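Local coordinates for protein ubiquitin-conjugating enzyme (Plasmodium vivax, PDB 2FO3) that probably accepts activated ubiquitin from an E1 enzyme and passes it on toward substrate proteins, as a member of the UBE2W-like branch of E2 ubiquitin-conjugating enzymes, at residues 21-24 / 25-28; 79-82 / 83-86; 91-95 / 96-100. All coordinates share one frame; numbering follows the deposited sequence.

From the N terminus, contact 1 comes first: residues 21-28 turn the chain from helix 10-20 into strand 26-30, one of the two outermost strands of the four-stranded antiparallel sheet. Contacts 2 and 3 both lie between strand 71-74 and helix 105-116, where 79-86 folds round a turn at H81-V84 and 91-100 makes a 3-10 turn followed by a second tight turn. The three follow in series; none nests in or crosses another. Contacts 2 and 3 touch through a probable hydrogen bond, H83 O to C91 N at 2.8 Å, whereas contact 1 stays about 11 Å from contact 2 and 12 Å from contact 3 (nearest atoms). Helix 105-116 is touched by all three.

Contact 1: 21-24 / 25-28; sequences NPPI and NCTL
P23 and C26 close a type II beta turn that leads from helix 10-20 into strand 26-30, the first strand of the E2 (UBC) fold. The closing bond runs from C26 N to P23 O at 3.1 Å; it is bent, with an N-H...O angle of 141°, and the donor stands above the carbonyl plane. N25, at the third position, takes the left-handed backbone conformation such a turn needs. On the inner side, C26 SG lies beside its own backbone N and anti to the carbonyl carbon (chi1 -65°), which brings it alongside the proline ring, 3.8 Å from P23 CB. Both residues are buried, and helix 105-116 covers them through S106 and V109 at P23 and I113 at C26. I24 and N25 point the same way, side by side: I24 CG1, anti to its N (chi1 -174°), lies 3.8 Å from N25 OD1, and I24 CD1 is at nearly the same distance. The amide end of N25 is held by V43 O, which accepts from ND2 and so ties the turn to strand 37-43. At the strand end of the turn, P22 CB rests 3.9 Å from C26 O.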
# COMPACT_ATOMS: atom_id res chain seq x y z
N ASN A 21 -4.24 -4.55 12.79
CA ASN A 21 -2.96 -3.89 12.96
C ASN A 21 -2.68 -2.98 11.75
O ASN A 21 -1.79 -3.29 10.93
CB ASN A 21 -1.85 -4.95 13.16
CG ASN A 21 -0.43 -4.35 13.21
OD1 ASN A 21 -0.22 -3.20 13.63
ND2 ASN A 21 0.56 -5.14 12.78
N PRO A 22 -3.42 -1.85 11.64
CA PRO A 22 -3.23 -0.99 10.46
C PRO A 22 -1.91 -0.22 10.55
O PRO A 22 -1.49 0.13 11.65
CB PRO A 22 -4.40 -0.01 10.55
CG PRO A 22 -4.69 0.07 12.04
CD PRO A 22 -4.43 -1.29 12.57
N PRO A 23 -1.27 0.05 9.40
CA PRO A 23 -0.08 0.89 9.44
C PRO A 23 -0.42 2.25 10.04
O PRO A 23 -1.56 2.72 9.94
CB PRO A 23 0.27 1.08 7.96
CG PRO A 23 -0.32 -0.06 7.29
CD PRO A 23 -1.59 -0.37 8.03
N ILE A 24 0.57 2.89 10.66
CA ILE A 24 0.39 4.24 11.24
C ILE A 24 -0.22 5.28 10.25
O ILE A 24 0.23 5.44 9.09
CB ILE A 24 1.75 4.76 11.87
CG1 ILE A 24 1.58 6.10 12.60
CG2 ILE A 24 2.87 4.86 10.82
CD1 ILE A 24 0.77 6.06 13.93
N ASN A 25 -1.26 5.98 10.73
CA ASN A 25 -1.98 7.01 9.96
C ASN A 25 -2.69 6.49 8.70
O ASN A 25 -2.94 7.26 7.76
CB ASN A 25 -1.02 8.17 9.57
CG ASN A 25 -0.87 9.21 10.69
OD1 ASN A 25 -0.96 8.87 11.88
ND2 ASN A 25 -0.61 10.47 10.31
N CYS A 26 -2.98 5.19 8.66
CA CYS A 26 -3.66 4.58 7.53
C CYS A 26 -5.01 4.00 7.92
O CYS A 26 -5.18 3.47 9.02
CB CYS A 26 -2.81 3.46 6.91
SG CYS A 26 -1.30 4.05 6.17
N THR A 27 -5.95 4.08 7.00
CA THR A 27 -7.24 3.45 7.16
C THR A 27 -7.56 2.75 5.85
O THR A 27 -7.10 3.15 4.77
CB THR A 27 -8.34 4.47 7.47
OG1 THR A 27 -8.30 5.49 6.49
CG2 THR A 27 -8.16 5.08 8.89
N LEU A 28 -8.35 1.69 5.95
CA LEU A 28 -8.60 0.85 4.80
C LEU A 28 -9.98 1.02 4.24
O LEU A 28 -10.94 1.16 4.98
CB LEU A 28 -8.39 -0.63 5.18
CG LEU A 28 -8.62 -1.73 4.12
CD1 LEU A 28 -7.61 -1.64 2.94
CD2 LEU A 28 -8.50 -3.08 4.80

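Contact 2: 79-82 / 83-86; sequences PKHT and HVYS
The imidazoles of H81 and H83 meet rim to rim at a type I beta turn, H81 to V84, in the long loop of the UBC fold between strand 71-74 and helix 105-116. By sequence, H81-T82-H83 corresponds to the His-Pro-Asn motif that E2 enzymes carry shortly before their cysteine. Neither ring covers the other: their centroids are 5.8 Å apart, the planes are inclined at 39°, and the closest ring atoms are H81 CE1 and H83 CD2 at 3.8 Å. One face of the H83 ring carries the methyl of its neighbour, T82 CG2, which stands 4.2 Å from the ring centroid and almost on the ring normal, a CH-pi contact. At the edge of the H81 ring the partner is backbone. H83 N donates to H81 ND1 over 3.0 Å with an N-H...N angle of 165°, so the bond is straight, although the donor is tilted somewhat from the ring plane. H81 CG lies anti to its backbone N (chi1 -167°), which sets the ring on the carbonyl side, from where ND1 reaches forward to the N-H of H83. At the other end of the ring, NE2 makes a weak hydrogen bond to M115 O of helix 105-116.

The turn itself is closed by V84 N to H81 O at 3.0 Å, the donor well above the carbonyl plane. V84 is buried, its CG2 packed 3.7 Å from H81 CB, with F74 and M115 also against its side chain. A water bonds to H83 ND1 and, weakly, to T82 O. A second water lies between the two arms: it donates to P79 O and to V84 O, each at 2.7 Å, and accepts from H81 N.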
# COMPACT_ATOMS: atom_id res chain seq x y z
N PRO A 79 2.30 11.48 -4.00
CA PRO A 79 3.29 12.25 -3.28
C PRO A 79 4.43 12.49 -4.23
O PRO A 79 4.70 11.64 -5.08
CB PRO A 79 3.71 11.33 -2.12
CG PRO A 79 3.25 9.95 -2.52
CD PRO A 79 2.05 10.15 -3.37
N LYS A 80 5.06 13.65 -4.13
CA LYS A 80 6.22 13.94 -4.95
C LYS A 80 7.40 13.37 -4.24
O LYS A 80 7.72 13.82 -3.12
CB LYS A 80 6.36 15.45 -5.18
CG LYS A 80 5.45 15.94 -6.29
CD LYS A 80 5.61 17.39 -6.58
CE LYS A 80 4.77 17.79 -7.81
NZ LYS A 80 5.13 17.03 -9.09
N HIS A 81 8.00 12.35 -4.87
CA HIS A 81 9.07 11.56 -4.29
C HIS A 81 9.88 10.92 -5.41
O HIS A 81 9.34 10.50 -6.44
CB HIS A 81 8.47 10.47 -3.37
CG HIS A 81 9.48 9.81 -2.49
ND1 HIS A 81 10.25 8.75 -2.91
CD2 HIS A 81 9.85 10.06 -1.21
CE1 HIS A 81 11.05 8.37 -1.93
NE2 HIS A 81 10.83 9.15 -0.89
N THR A 82 11.19 10.81 -5.18
CA THR A 82 12.11 10.20 -6.15
C THR A 82 11.67 8.82 -6.63
O THR A 82 11.83 8.49 -7.80
CB THR A 82 13.56 10.13 -5.55
OG1 THR A 82 14.11 11.45 -5.54
CG2 THR A 82 14.50 9.23 -6.38
N HIS A 83 11.10 8.02 -5.72
CA HIS A 83 10.67 6.64 -6.03
C HIS A 83 9.17 6.49 -6.31
O HIS A 83 8.62 5.37 -6.30
CB HIS A 83 11.06 5.70 -4.88
CG HIS A 83 12.53 5.58 -4.70
ND1 HIS A 83 13.37 5.20 -5.71
CD2 HIS A 83 13.31 5.79 -3.62
CE1 HIS A 83 14.62 5.18 -5.27
NE2 HIS A 83 14.60 5.53 -3.99
N VAL A 84 8.50 7.60 -6.56
CA VAL A 84 7.11 7.54 -6.97
C VAL A 84 7.02 8.28 -8.29
O VAL A 84 7.35 9.46 -8.36
CB VAL A 84 6.15 8.21 -5.94
CG1 VAL A 84 4.66 8.10 -6.39
CG2 VAL A 84 6.37 7.60 -4.51
N TYR A 85 6.58 7.56 -9.32
CA TYR A 85 6.44 8.13 -10.66
C TYR A 85 5.17 9.02 -10.74
O TYR A 85 4.24 8.89 -9.91
CB TYR A 85 6.41 7.00 -11.70
CG TYR A 85 7.69 6.18 -11.74
N SER A 86 5.15 9.93 -11.73
CA SER A 86 3.96 10.77 -11.99
C SER A 86 2.63 9.96 -12.07
O SER A 86 1.56 10.47 -11.68
CB SER A 86 4.17 11.62 -13.26
OG SER A 86 4.35 10.79 -14.39
O HOH W 1 6.06 11.59 -7.41
O HOH W 2 13.26 5.43 -8.64

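Contact 3: 91-95 / 96-100; sequences CLSLL and GDDYN
D98 and S93 both turn their side chains beside their own backbone N, anti to the carbonyl carbon (chi1 -63° for D98 and -56° for S93), and the carboxylate is thereby laid against the serine: D98 OD2 is 3.3 Å from S93 CB. The two polar ends do not bond directly. A water donates to D98 OD2 at 2.7 Å and makes a weak bond with S93 OG, bridging them at the surface. The Y99 ring leads away, its edge in plane with L94 O, which lies 3.5 Å from Y99 CD1.

The backbone bonds bring the same residues together. Residues 93-95 form a 3-10 segment, which G96 ends by adopting a backbone conformation that residues with a side chain rarely take. S93 O is gripped twice: G96 N reaches it at 2.9 Å and D98 N at 2.8 Å, and the two donors come from opposite faces of the carbonyl plane. The i to i+3 bond from G96 belongs to the 3-10 turn, whereas the i to i+5 bond from D98 N spans that turn and the start of the next one. A type I beta turn then runs from G96 to Y99, closed by Y99 N to G96 O at 2.9 Å. L94 O receives a CA-H...O contact from Y99 CA at 3.2 Å, joining the two turns once more.

C91, at the start of the segment, is by family the probable ubiquitin-accepting cysteine, and these consecutive turns follow it directly. The leucines face helix 105-116, with L92 on I112, L94 on S111 and L95 on L108, while Y99 packs on Y65, P69 and P70 and bonds through OH to P66 O, fastening the turns to the loop ahead of strand 71-74.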
# COMPACT_ATOMS: atom_id res chain seq x y z
N CYS A 91 8.73 2.64 -7.02
CA CYS A 91 9.97 1.91 -7.17
C CYS A 91 10.39 1.45 -5.78
O CYS A 91 10.90 2.23 -4.98
CB CYS A 91 11.08 2.78 -7.81
SG CYS A 91 12.65 1.85 -7.99
N LEU A 92 10.14 0.17 -5.49
CA LEU A 92 10.43 -0.40 -4.17
C LEU A 92 10.74 -1.87 -4.32
O LEU A 92 9.88 -2.64 -4.75
CB LEU A 92 9.22 -0.23 -3.22
CG LEU A 92 9.38 -0.84 -1.81
CD1 LEU A 92 10.31 0.02 -0.95
CD2 LEU A 92 8.01 -1.01 -1.11
N SER A 93 11.96 -2.27 -3.95
CA SER A 93 12.42 -3.66 -4.09
C SER A 93 11.47 -4.68 -3.45
O SER A 93 11.27 -5.76 -4.00
CB SER A 93 13.83 -3.82 -3.50
OG SER A 93 14.74 -2.92 -4.11
N LEU A 94 10.90 -4.34 -2.29
CA LEU A 94 9.97 -5.27 -1.59
C LEU A 94 8.77 -5.66 -2.45
O LEU A 94 8.16 -6.71 -2.23
CB LEU A 94 9.50 -4.70 -0.25
CG LEU A 94 10.50 -4.75 0.90
CD1 LEU A 94 9.96 -3.99 2.09
CD2 LEU A 94 10.86 -6.21 1.29
N LEU A 95 8.43 -4.81 -3.42
CA LEU A 95 7.31 -5.04 -4.34
C LEU A 95 7.71 -5.78 -5.59
O LEU A 95 6.86 -6.14 -6.41
CB LEU A 95 6.69 -3.71 -4.74
CG LEU A 95 5.71 -3.05 -3.78
CD1 LEU A 95 5.54 -1.55 -4.10
CD2 LEU A 95 4.38 -3.81 -3.85
N GLY A 96 9.01 -5.98 -5.77
CA GLY A 96 9.51 -6.61 -6.98
C GLY A 96 10.54 -7.68 -6.66
O GLY A 96 10.23 -8.67 -6.02
N ASP A 97 11.76 -7.43 -7.10
CA ASP A 97 12.91 -8.31 -6.86
C ASP A 97 13.05 -8.90 -5.44
O ASP A 97 13.50 -10.03 -5.29
CB ASP A 97 14.18 -7.55 -7.22
CG ASP A 97 14.42 -7.48 -8.72
OD1 ASP A 97 13.77 -6.65 -9.41
OD2 ASP A 97 15.26 -8.27 -9.21
N ASP A 98 12.71 -8.13 -4.41
CA ASP A 98 12.86 -8.62 -3.02
C ASP A 98 11.53 -9.03 -2.38
O ASP A 98 11.45 -9.18 -1.15
CB ASP A 98 13.56 -7.57 -2.13
CG ASP A 98 15.00 -7.26 -2.59
OD1 ASP A 98 15.53 -8.01 -3.45
OD2 ASP A 98 15.59 -6.28 -2.07
N TYR A 99 10.50 -9.22 -3.21
CA TYR A 99 9.22 -9.68 -2.72
C TYR A 99 9.36 -11.07 -2.11
O TYR A 99 10.04 -11.95 -2.66
CB TYR A 99 8.14 -9.67 -3.83
CG TYR A 99 6.79 -10.19 -3.36
CD1 TYR A 99 6.01 -9.45 -2.46
CD2 TYR A 99 6.29 -11.40 -3.83
CE1 TYR A 99 4.76 -9.92 -2.04
CE2 TYR A 99 5.07 -11.88 -3.41
CZ TYR A 99 4.31 -11.14 -2.52
OH TYR A 99 3.09 -11.62 -2.11
N ASN A 100 8.71 -11.24 -0.98
CA ASN A 100 8.64 -12.52 -0.31
C ASN A 100 7.14 -12.77 -0.16
O ASN A 100 6.44 -11.88 0.31
CB ASN A 100 9.35 -12.40 1.03
CG ASN A 100 9.37 -13.68 1.80
OD1 ASN A 100 8.35 -14.33 1.96
ND2 ASN A 100 10.55 -14.05 2.33
O HOH W 3 17.46 -4.59 -2.92